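Local coordinates for protein aminotransferase (Streptomyces pactum, PDB 4ZM4) that belongs to the class-III aminotransferases, pyridoxal-phosphate-dependent enzymes of fold type I, and holds the ligand P3B in its pocket, at residues 145-150 against 190-195; 336-341 against 423-428; 342-347 against 431-436. The protein carries 1 engineered substitution. All blocks are in the same frame, centred on the assembly; numbering follows the deposited sequence.

From the N terminus, contact 1 comes first: it joins strand 142-146 to strand 190-193 at one border of the seven-stranded sheet of the large domain, closing a long connection, partly unmodelled, in which no helix or strand is seen. Contact 1 closes before contacts 2 and 3 open; both of these start from helix 334-355. Its residues 336-341 meet the loop 423-428, and the residues that follow, 342-347, meet helix 429-444, so the two closures cross and together bring the C-terminal end of the chain back to the helix. They touch each other, Leu423 lying on Met345, with centres 10 Å apart. Contact 1 stays away from both, its nearest atoms about 17 Å from either.

Contact 1 (145-150 against 190-195); sequences TFEGHY and TVQLGW. With P3B ((3E,4R,5R)-4,5-dihydroxy-3-{[(Z)-{3-hydroxy-2-methyl-5-[(phosphonooxy)methyl]pyridin-4(1H)-ylidene}methyl]imino}cyclohex-1-ene-1-carboxylic acid), chain H.
One face of the Trp195 indole receives the edge of the His149 imidazole in a T-shaped stack, planes at 67°, with His149 NE2 3.2 Å from Trp195 CD2. The indole then turns its own edge, at CE3, to one face of the Phe146 ring, while Phe146 CB lies over a face of the imidazole. This aromatic cluster sits where the paired parallel strands 142-146 and 190-193 run out, at the border of the large-domain sheet of a fold type I enzyme. Glu218 N donates to His149 ND1 and Trp195 NE1 donates to Ile227 O, which fixes how both rings are turned; with ND1 an acceptor, NE2 probably carries the imidazole proton, directed at the indole face.

Behind the rings, Leu193 N donates to Thr145 O (3.1 Å) and Glu147 N to Leu193 O (2.9 Å). Val191 O is gripped twice, by Thr145 N in its carbonyl plane and by Thr145 OG1 from above that plane, at 2.8 Å. Gln192, extended, lays its amide beside Glu147 CA; its OE1 takes a bond from a water that accepts from Gly148 N, and Arg159 and Pro172 hold the amide as well. A type II turn from Phe146 to His149, with glycine where phi is positive, then leads the chain into the ligand pocket, where Tyr150 sets its ring edge against P3B, CE2 3.3 Å from CAJ.

Contact 2 (336-341 against 423-428); sequences ERLEDT and LSTAHT
Thr341 CG2 is the branch that reaches across from helix 334-355, touching His427 O at 3.3 Å and, farther off, Ser424 O at 3.9 Å. It meets a compact loop, a type I beta turn from Ser424 to His427 that also holds an ST turn and leads from strand 421-422 into helix 429-444. One helical turn back, Leu338 CD2 meets Thr425 CG2 at 3.6 Å, the two side chains crossing obliquely. Leu423 CD1 packs more loosely beside Thr341 O. No hydrogen bond joins the two segments; methyl groups do the touching.

The threonine torsion explains this. With CG2 anti to the backbone N, OG1 swings back along its own helix and donates to Arg337 O at 3.2 Å, coming from 36° above the carbonyl plane, so this oxygen serves both the hydroxyl and Thr341 N.

Behind the first shell, the loop is stiffened from within. Ser424 O accepts from His427 N, Ser424 OG from Ala426 N (3.0 Å), and OG also pairs with His427 ND1 (3.0 Å). Across the imidazole, NE2 is bonded to Asp62 O, so the ring is held at both nitrogens. His427 is the centre of an inverse gamma turn, closed by a weak bond, and Thr428 follows as N-cap of the next helix, its OG1 bonded weakly to Val431 N.

Contact 3 (342-347 against 431-436); sequences GQYMED and VIDKVA
Segments 342-347 and 431-436, on helices 334-355 and 429-444, run nearly parallel, their axes 10.1 Å apart at closest approach and crossing at -18°, with Met345 and Ile432 the nearest pair of CA atoms. This is a helix-helix pair of the C-terminal part of the class-III aminotransferase chain, which in fold type I enzymes belongs to the small domain. Ile432 fills the gap between the helices, with Tyr344 on one flank and Met345 on the other. Its CG2 branch lies against the tyrosine, 3.7 Å from Tyr344 CD2, while its CD1 comes up at the ring edge, in the ring plane. Its CG1 is met by the methionine methyl, Met345 CE, at 3.6 Å.

Met345 gets there by bending: CG leaves anti to the backbone N, then chi2 of 72° and a similar turn at chi3 fold the thioether round toward the second helix. SD thereby also reaches Val435 CG1, more loosely, at 4.2 Å. Inward, Met345 packs on Leu63, Met369 and Leu423, and Val435 on Leu63 and Ile61, which seats this apolar side of the helix pair on the neighbouring strands and loops.

Polar contact closes the other side. The phenol of Tyr344 spans the groove and meets Asp433, an exposed residue, the two side chains crossing at about a right angle, ring and carboxylate planes 62° apart. Its hydroxyl lies on the syn lone pair of the acid, Tyr344 OH donating to Asp433 OD1 at 2.7 Å.

Contact 1 (145-150 against 190-195)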
loop_
_atom_site.group_PDB
_atom_site.type_symbol
_atom_site.label_atom_id
_atom_site.label_comp_id
_atom_site.label_asym_id
_atom_site.label_seq_id
_atom_site.Cartn_x
_atom_site.Cartn_y
_atom_site.Cartn_z
ATOM N N THR B 145 9.309 20.430 2.339
ATOM C CA THR B 145 9.766 19.314 3.154
ATOM C C THR B 145 10.983 19.731 3.982
ATOM O O THR B 145 11.558 20.801 3.760
ATOM C CB THR B 145 10.184 18.131 2.275
ATOM O OG1 THR B 145 11.258 18.528 1.430
ATOM C CG2 THR B 145 9.063 17.659 1.423
ATOM N N PHE B 146 11.380 18.889 4.922
ATOM C CA PHE B 146 12.622 19.122 5.660
ATOM C C PHE B 146 13.611 17.992 5.409
ATOM O O PHE B 146 13.237 16.832 5.297
ATOM C CB PHE B 146 12.345 19.294 7.167
ATOM C CG PHE B 146 11.511 20.505 7.488
ATOM C CD1 PHE B 146 12.104 21.731 7.735
ATOM C CD2 PHE B 146 10.121 20.412 7.565
ATOM C CE1 PHE B 146 11.341 22.835 8.074
ATOM C CE2 PHE B 146 9.346 21.541 7.871
ATOM C CZ PHE B 146 9.966 22.752 8.140
ATOM N N GLU B 147 14.889 18.328 5.427
ATOM C CA GLU B 147 15.939 17.377 5.153
ATOM C C GLU B 147 16.007 16.275 6.191
ATOM O O GLU B 147 16.097 16.525 7.408
ATOM C CB GLU B 147 17.295 18.070 5.082
ATOM C CG GLU B 147 18.359 17.141 4.507
ATOM C CD GLU B 147 19.704 17.798 4.381
ATOM O OE1 GLU B 147 20.066 18.567 5.292
ATOM O OE2 GLU B 147 20.394 17.526 3.386
ATOM N N GLY B 148 15.998 15.042 5.684
ATOM C CA GLY B 148 16.014 13.830 6.519
ATOM C C GLY B 148 14.617 13.318 6.856
ATOM O O GLY B 148 14.481 12.204 7.309
ATOM N N HIS B 149 13.594 14.143 6.633
ATOM C CA HIS B 149 12.224 13.775 6.923
ATOM C C HIS B 149 11.710 12.909 5.773
ATOM O O HIS B 149 11.839 13.259 4.624
ATOM C CB HIS B 149 11.327 15.003 7.099
ATOM C CG HIS B 149 11.631 15.791 8.340
ATOM N ND1 HIS B 149 10.681 16.129 9.269
ATOM C CD2 HIS B 149 12.796 16.302 8.807
ATOM C CE1 HIS B 149 11.238 16.803 10.259
ATOM N NE2 HIS B 149 12.522 16.923 10.004
ATOM N N TYR B 150 11.171 11.750 6.109
ATOM C CA TYR B 150 10.801 10.810 5.100
ATOM C C TYR B 150 9.257 10.706 5.085
ATOM O O TYR B 150 8.625 10.444 6.136
ATOM C CB TYR B 150 11.510 9.462 5.369
ATOM C CG TYR B 150 11.161 8.369 4.380
ATOM C CD1 TYR B 150 11.601 8.416 3.064
ATOM C CD2 TYR B 150 10.427 7.250 4.779
ATOM C CE1 TYR B 150 11.291 7.410 2.167
ATOM C CE2 TYR B 150 10.087 6.248 3.881
ATOM C CZ TYR B 150 10.522 6.337 2.591
ATOM O OH TYR B 150 10.182 5.333 1.727
ATOM N N THR B 190 8.617 20.656 -5.273
ATOM C CA THR B 190 8.961 20.251 -3.948
ATOM C C THR B 190 10.283 20.912 -3.555
ATOM O O THR B 190 11.239 20.879 -4.294
ATOM C CB THR B 190 9.130 18.743 -3.849
ATOM O OG1 THR B 190 7.962 18.080 -4.343
ATOM C CG2 THR B 190 9.375 18.318 -2.385
ATOM N N VAL B 191 10.308 21.460 -2.341
ATOM C CA VAL B 191 11.370 22.308 -1.863
ATOM C C VAL B 191 11.781 21.764 -0.479
ATOM O O VAL B 191 10.999 21.055 0.186
ATOM C CB VAL B 191 10.832 23.770 -1.929
ATOM C CG1 VAL B 191 10.934 24.522 -0.634
ATOM C CG2 VAL B 191 11.486 24.543 -3.099
ATOM N N GLN B 192 12.980 22.104 -0.020
ATOM C CA GLN B 192 13.470 21.551 1.222
ATOM C C GLN B 192 14.233 22.598 2.021
ATOM O O GLN B 192 14.927 23.438 1.442
ATOM C CB GLN B 192 14.359 20.347 0.943
ATOM C CG GLN B 192 14.487 19.396 2.098
ATOM C CD GLN B 192 15.287 18.129 1.810
ATOM O OE1 GLN B 192 14.769 17.042 1.990
ATOM N NE2 GLN B 192 16.523 18.264 1.336
ATOM N N LEU B 193 14.086 22.525 3.355
ATOM C CA LEU B 193 14.878 23.266 4.315
ATOM C C LEU B 193 15.467 22.315 5.353
ATOM O O LEU B 193 15.052 21.190 5.477
ATOM C CB LEU B 193 13.981 24.216 5.123
ATOM C CG LEU B 193 13.026 25.154 4.421
ATOM C CD1 LEU B 193 12.157 25.811 5.462
ATOM C CD2 LEU B 193 13.823 26.191 3.637
ATOM N N GLY B 194 16.391 22.820 6.159
ATOM C CA GLY B 194 16.906 22.105 7.305
ATOM C C GLY B 194 15.901 22.120 8.458
ATOM O O GLY B 194 15.232 23.133 8.706
ATOM N N TRP B 195 15.836 21.003 9.166
ATOM C CA TRP B 195 15.001 20.827 10.337
ATOM C C TRP B 195 15.445 21.808 11.419
ATOM O O TRP B 195 16.629 22.075 11.530
ATOM C CB TRP B 195 15.181 19.404 10.828
ATOM C CG TRP B 195 14.322 18.930 12.005
ATOM C CD1 TRP B 195 14.736 18.141 13.025
ATOM C CD2 TRP B 195 12.914 19.145 12.226
ATOM N NE1 TRP B 195 13.700 17.858 13.855
ATOM C CE2 TRP B 195 12.575 18.464 13.396
ATOM C CE3 TRP B 195 11.930 19.854 11.548
ATOM C CZ2 TRP B 195 11.306 18.453 13.908
ATOM C CZ3 TRP B 195 10.656 19.864 12.072
ATOM C CH2 TRP B 195 10.358 19.183 13.254
HETATM O OAH P3B H . 5.153 3.449 2.758
HETATM P PBA P3B H . 5.202 3.061 4.294
HETATM O OAI P3B H . 6.486 2.298 4.425
HETATM O OAC P3B H . 4.031 2.207 4.749
HETATM O OAQ P3B H . 5.310 4.567 5.014
HETATM C CAM P3B H . 6.120 5.653 4.459
HETATM C CAV P3B H . 6.467 6.465 5.510
HETATM C CAL P3B H . 5.764 7.654 5.650
HETATM N NAP P3B H . 6.063 8.472 6.732
HETATM C CAU P3B H . 7.018 8.113 7.655
HETATM C CAA P3B H . 7.331 8.939 8.702
HETATM C CAW P3B H . 7.712 6.996 7.500
HETATM O OAE P3B H . 8.638 6.704 8.441
HETATM C CAX P3B H . 7.461 6.101 6.459
HETATM C CAJ P3B H . 8.241 4.899 6.319
HETATM N NAO P3B H . 9.351 4.662 7.095
HETATM C CAT P3B H . 10.170 3.581 6.895
HETATM C CAK P3B H . 10.109 2.684 5.793
HETATM C CAS P3B H . 11.007 1.644 5.578
HETATM C CAR P3B H . 10.871 0.744 4.504
HETATM O OAD P3B H . 11.607 -0.246 4.369
HETATM O OAB P3B H . 10.085 0.922 3.606
HETATM C CAN P3B H . 11.874 1.267 6.528
HETATM C CAY P3B H . 11.952 2.070 7.836
HETATM O OAF P3B H . 13.371 2.120 8.083
HETATM C CAZ P3B H . 11.265 3.495 7.825
HETATM O OAG P3B H . 10.941 4.085 9.138
HETATM O O HOH W 1 19.646 17.475 0.868
HETATM O O HOH W 2 15.661 14.725 2.603
#

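Contact 2 (336-341 against 423-428)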
loop_
_atom_site.group_PDB
_atom_site.type_symbol
_atom_site.label_atom_id
_atom_site.label_comp_id
_atom_site.label_asym_id
_atom_site.label_seq_id
_atom_site.Cartn_x
_atom_site.Cartn_y
_atom_site.Cartn_z
ATOM N N GLU B 336 2.348 6.394 30.268
ATOM C CA GLU B 336 3.183 6.567 31.464
ATOM C C GLU B 336 4.118 5.368 31.690
ATOM O O GLU B 336 5.287 5.553 32.040
ATOM C CB GLU B 336 2.328 6.788 32.705
ATOM C CG GLU B 336 2.009 8.250 32.951
ATOM C CD GLU B 336 0.792 8.482 33.859
ATOM O OE1 GLU B 336 0.552 7.707 34.817
ATOM O OE2 GLU B 336 0.067 9.473 33.605
ATOM N N ARG B 337 3.606 4.154 31.507
ATOM C CA ARG B 337 4.427 2.964 31.629
ATOM C C ARG B 337 5.449 2.856 30.486
ATOM O O ARG B 337 6.580 2.447 30.716
ATOM C CB ARG B 337 3.556 1.708 31.646
ATOM C CG ARG B 337 3.080 1.312 33.033
ATOM C CD ARG B 337 1.749 0.553 33.079
ATOM N NE ARG B 337 1.396 -0.210 31.878
ATOM C CZ ARG B 337 0.165 -0.296 31.369
ATOM N NH1 ARG B 337 -0.849 0.358 31.900
ATOM N NH2 ARG B 337 -0.039 -1.026 30.278
ATOM N N LEU B 338 5.043 3.202 29.264
ATOM C CA LEU B 338 5.979 3.221 28.124
ATOM C C LEU B 338 7.106 4.180 28.405
ATOM O O LEU B 338 8.240 3.914 28.053
ATOM C CB LEU B 338 5.259 3.595 26.810
ATOM C CG LEU B 338 4.251 2.550 26.296
ATOM C CD1 LEU B 338 3.370 3.130 25.206
ATOM C CD2 LEU B 338 4.938 1.295 25.789
ATOM N N GLU B 339 6.784 5.313 29.020
ATOM C CA GLU B 339 7.789 6.312 29.372
ATOM C C GLU B 339 8.811 5.740 30.355
ATOM O O GLU B 339 10.025 5.957 30.177
ATOM C CB GLU B 339 7.113 7.593 29.898
ATOM C CG GLU B 339 8.052 8.629 30.521
ATOM C CD GLU B 339 9.168 9.114 29.616
ATOM O OE1 GLU B 339 8.973 9.165 28.382
ATOM O OE2 GLU B 339 10.232 9.477 30.144
ATOM N N ASP B 340 8.343 4.993 31.358
ATOM C CA ASP B 340 9.255 4.314 32.315
ATOM C C ASP B 340 10.148 3.293 31.608
ATOM O O ASP B 340 11.337 3.192 31.897
ATOM C CB ASP B 340 8.493 3.578 33.433
ATOM C CG ASP B 340 7.645 4.512 34.300
ATOM O OD1 ASP B 340 7.879 5.739 34.312
ATOM O OD2 ASP B 340 6.719 4.006 34.974
ATOM N N THR B 341 9.550 2.518 30.695
ATOM C CA THR B 341 10.300 1.583 29.873
ATOM C C THR B 341 11.451 2.276 29.118
ATOM O O THR B 341 12.585 1.822 29.153
ATOM C CB THR B 341 9.381 0.856 28.878
ATOM O OG1 THR B 341 8.418 0.090 29.598
ATOM C CG2 THR B 341 10.193 -0.094 27.989
ATOM N N LEU B 423 10.869 0.668 21.136
ATOM C CA LEU B 423 10.559 -0.180 22.322
ATOM C C LEU B 423 9.050 -0.458 22.454
ATOM O O LEU B 423 8.224 0.220 21.846
ATOM C CB LEU B 423 11.132 0.423 23.603
ATOM C CG LEU B 423 12.589 0.901 23.542
ATOM C CD1 LEU B 423 13.028 1.415 24.898
ATOM C CD2 LEU B 423 13.539 -0.194 23.077
ATOM N N SER B 424 8.727 -1.461 23.251
ATOM C CA SER B 424 7.377 -1.982 23.381
ATOM C C SER B 424 7.159 -2.415 24.811
ATOM O O SER B 424 8.099 -2.439 25.605
ATOM C CB SER B 424 7.182 -3.183 22.474
ATOM O OG SER B 424 7.727 -4.349 23.067
ATOM N N THR B 425 5.921 -2.748 25.155
ATOM C CA THR B 425 5.615 -3.161 26.534
ATOM C C THR B 425 6.225 -4.507 26.808
ATOM O O THR B 425 6.340 -4.907 27.973
ATOM C CB THR B 425 4.102 -3.227 26.789
ATOM O OG1 THR B 425 3.513 -4.105 25.841
ATOM C CG2 THR B 425 3.471 -1.845 26.639
ATOM N N ALA B 426 6.649 -5.210 25.758
ATOM C CA ALA B 426 7.344 -6.496 25.934
ATOM C C ALA B 426 8.811 -6.330 26.306
ATOM O O ALA B 426 9.469 -7.307 26.691
ATOM C CB ALA B 426 7.233 -7.346 24.686
ATOM N N HIS B 427 9.332 -5.114 26.191
ATOM C CA HIS B 427 10.691 -4.821 26.658
ATOM C C HIS B 427 10.651 -4.489 28.164
ATOM O O HIS B 427 10.711 -3.340 28.558
ATOM C CB HIS B 427 11.302 -3.684 25.877
ATOM C CG HIS B 427 11.613 -4.041 24.456
ATOM N ND1 HIS B 427 10.693 -3.924 23.440
ATOM C CD2 HIS B 427 12.749 -4.500 23.882
ATOM C CE1 HIS B 427 11.247 -4.301 22.301
ATOM N NE2 HIS B 427 12.486 -4.667 22.545
ATOM N N THR B 428 10.503 -5.539 28.973
ATOM C CA THR B 428 10.389 -5.446 30.445
ATOM C C THR B 428 11.754 -5.101 31.017
ATOM O O THR B 428 12.734 -5.037 30.280
ATOM C CB THR B 428 9.974 -6.800 31.042
ATOM O OG1 THR B 428 10.983 -7.756 30.744
ATOM C CG2 THR B 428 8.655 -7.298 30.462
#

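Contact 3 (342-347 against 431-436)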
loop_
_atom_site.group_PDB
_atom_site.type_symbol
_atom_site.label_atom_id
_atom_site.label_comp_id
_atom_site.label_asym_id
_atom_site.label_seq_id
_atom_site.Cartn_x
_atom_site.Cartn_y
_atom_site.Cartn_z
ATOM N N GLY B 342 11.139 3.378 28.463
ATOM C CA GLY B 342 12.122 4.135 27.703
ATOM C C GLY B 342 13.191 4.751 28.580
ATOM O O GLY B 342 14.375 4.734 28.231
ATOM N N GLN B 343 12.785 5.274 29.723
ATOM C CA GLN B 343 13.722 5.877 30.638
ATOM C C GLN B 343 14.694 4.822 31.102
ATOM O O GLN B 343 15.912 5.057 31.167
ATOM C CB GLN B 343 12.996 6.505 31.840
ATOM C CG GLN B 343 13.905 7.315 32.766
ATOM C CD GLN B 343 14.346 8.620 32.152
ATOM O OE1 GLN B 343 15.501 8.792 31.777
ATOM N NE2 GLN B 343 13.419 9.561 32.046
ATOM N N TYR B 344 14.166 3.659 31.478
ATOM C CA TYR B 344 15.029 2.598 31.969
ATOM C C TYR B 344 16.010 2.143 30.887
ATOM O O TYR B 344 17.162 1.830 31.196
ATOM C CB TYR B 344 14.213 1.426 32.518
ATOM C CG TYR B 344 15.060 0.420 33.292
ATOM C CD1 TYR B 344 15.749 0.801 34.446
ATOM C CD2 TYR B 344 15.161 -0.899 32.875
ATOM C CE1 TYR B 344 16.525 -0.101 35.155
ATOM C CE2 TYR B 344 15.907 -1.812 33.583
ATOM C CZ TYR B 344 16.588 -1.409 34.727
ATOM O OH TYR B 344 17.335 -2.324 35.436
ATOM N N MET B 345 15.565 2.072 29.633
ATOM C CA MET B 345 16.474 1.660 28.555
ATOM C C MET B 345 17.512 2.744 28.392
ATOM O O MET B 345 18.695 2.447 28.315
ATOM C CB MET B 345 15.745 1.408 27.230
ATOM C CG MET B 345 16.689 1.020 26.077
ATOM S SD MET B 345 17.394 -0.655 26.220
ATOM C CE MET B 345 16.027 -1.601 25.545
ATOM N N GLU B 346 17.062 3.999 28.344
ATOM C CA GLU B 346 17.982 5.113 28.221
ATOM C C GLU B 346 19.038 5.092 29.332
ATOM O O GLU B 346 20.230 5.138 29.030
ATOM C CB GLU B 346 17.250 6.452 28.226
ATOM C CG GLU B 346 18.196 7.648 28.183
ATOM C CD GLU B 346 17.494 8.989 28.115
ATOM O OE1 GLU B 346 16.233 9.055 28.154
ATOM O OE2 GLU B 346 18.216 9.994 27.981
ATOM N N ASP B 347 18.620 4.993 30.601
ATOM C CA ASP B 347 19.575 5.017 31.724
ATOM C C ASP B 347 20.576 3.854 31.644
ATOM O O ASP B 347 21.787 4.037 31.810
ATOM C CB ASP B 347 18.861 5.004 33.093
ATOM C CG ASP B 347 17.971 6.246 33.329
ATOM O OD1 ASP B 347 18.186 7.309 32.687
ATOM O OD2 ASP B 347 17.047 6.149 34.166
ATOM N N VAL B 431 14.357 -7.936 30.283
ATOM C CA VAL B 431 14.794 -7.875 28.882
ATOM C C VAL B 431 15.876 -6.801 28.692
ATOM O O VAL B 431 16.931 -7.068 28.142
ATOM C CB VAL B 431 13.615 -7.601 27.925
ATOM C CG1 VAL B 431 14.133 -7.232 26.545
ATOM C CG2 VAL B 431 12.699 -8.804 27.835
ATOM N N ILE B 432 15.606 -5.614 29.219
ATOM C CA ILE B 432 16.527 -4.507 29.132
ATOM C C ILE B 432 17.826 -4.802 29.880
ATOM O O ILE B 432 18.896 -4.395 29.434
ATOM C CB ILE B 432 15.848 -3.222 29.667
ATOM C CG1 ILE B 432 14.699 -2.814 28.717
ATOM C CG2 ILE B 432 16.848 -2.089 29.824
ATOM C CD1 ILE B 432 13.679 -1.871 29.298
ATOM N N ASP B 433 17.744 -5.483 31.020
ATOM C CA ASP B 433 18.954 -5.950 31.714
ATOM C C ASP B 433 19.761 -6.920 30.834
ATOM O O ASP B 433 20.968 -6.794 30.743
ATOM C CB ASP B 433 18.636 -6.562 33.103
ATOM C CG ASP B 433 18.219 -5.496 34.154
ATOM O OD1 ASP B 433 18.422 -4.279 33.937
ATOM O OD2 ASP B 433 17.704 -5.886 35.214
ATOM N N LYS B 434 19.102 -7.863 30.161
ATOM C CA LYS B 434 19.805 -8.709 29.176
ATOM C C LYS B 434 20.407 -7.885 28.052
ATOM O O LYS B 434 21.495 -8.181 27.576
ATOM C CB LYS B 434 18.884 -9.762 28.567
ATOM C CG LYS B 434 18.479 -10.866 29.521
ATOM C CD LYS B 434 17.848 -12.036 28.772
ATOM C CE LYS B 434 17.273 -13.061 29.748
ATOM N NZ LYS B 434 16.778 -14.274 29.036
ATOM N N VAL B 435 19.691 -6.865 27.597
ATOM C CA VAL B 435 20.211 -6.034 26.515
ATOM C C VAL B 435 21.517 -5.366 26.956
ATOM O O VAL B 435 22.497 -5.344 26.213
ATOM C CB VAL B 435 19.180 -4.998 26.053
ATOM C CG1 VAL B 435 19.828 -3.927 25.186
ATOM C CG2 VAL B 435 18.034 -5.701 25.314
ATOM N N ALA B 436 21.509 -4.852 28.184
ATOM C CA ALA B 436 22.692 -4.230 28.784
ATOM C C ALA B 436 23.925 -5.145 28.715
ATOM O O ALA B 436 24.968 -4.748 28.220
ATOM C CB ALA B 436 22.396 -3.867 30.233
#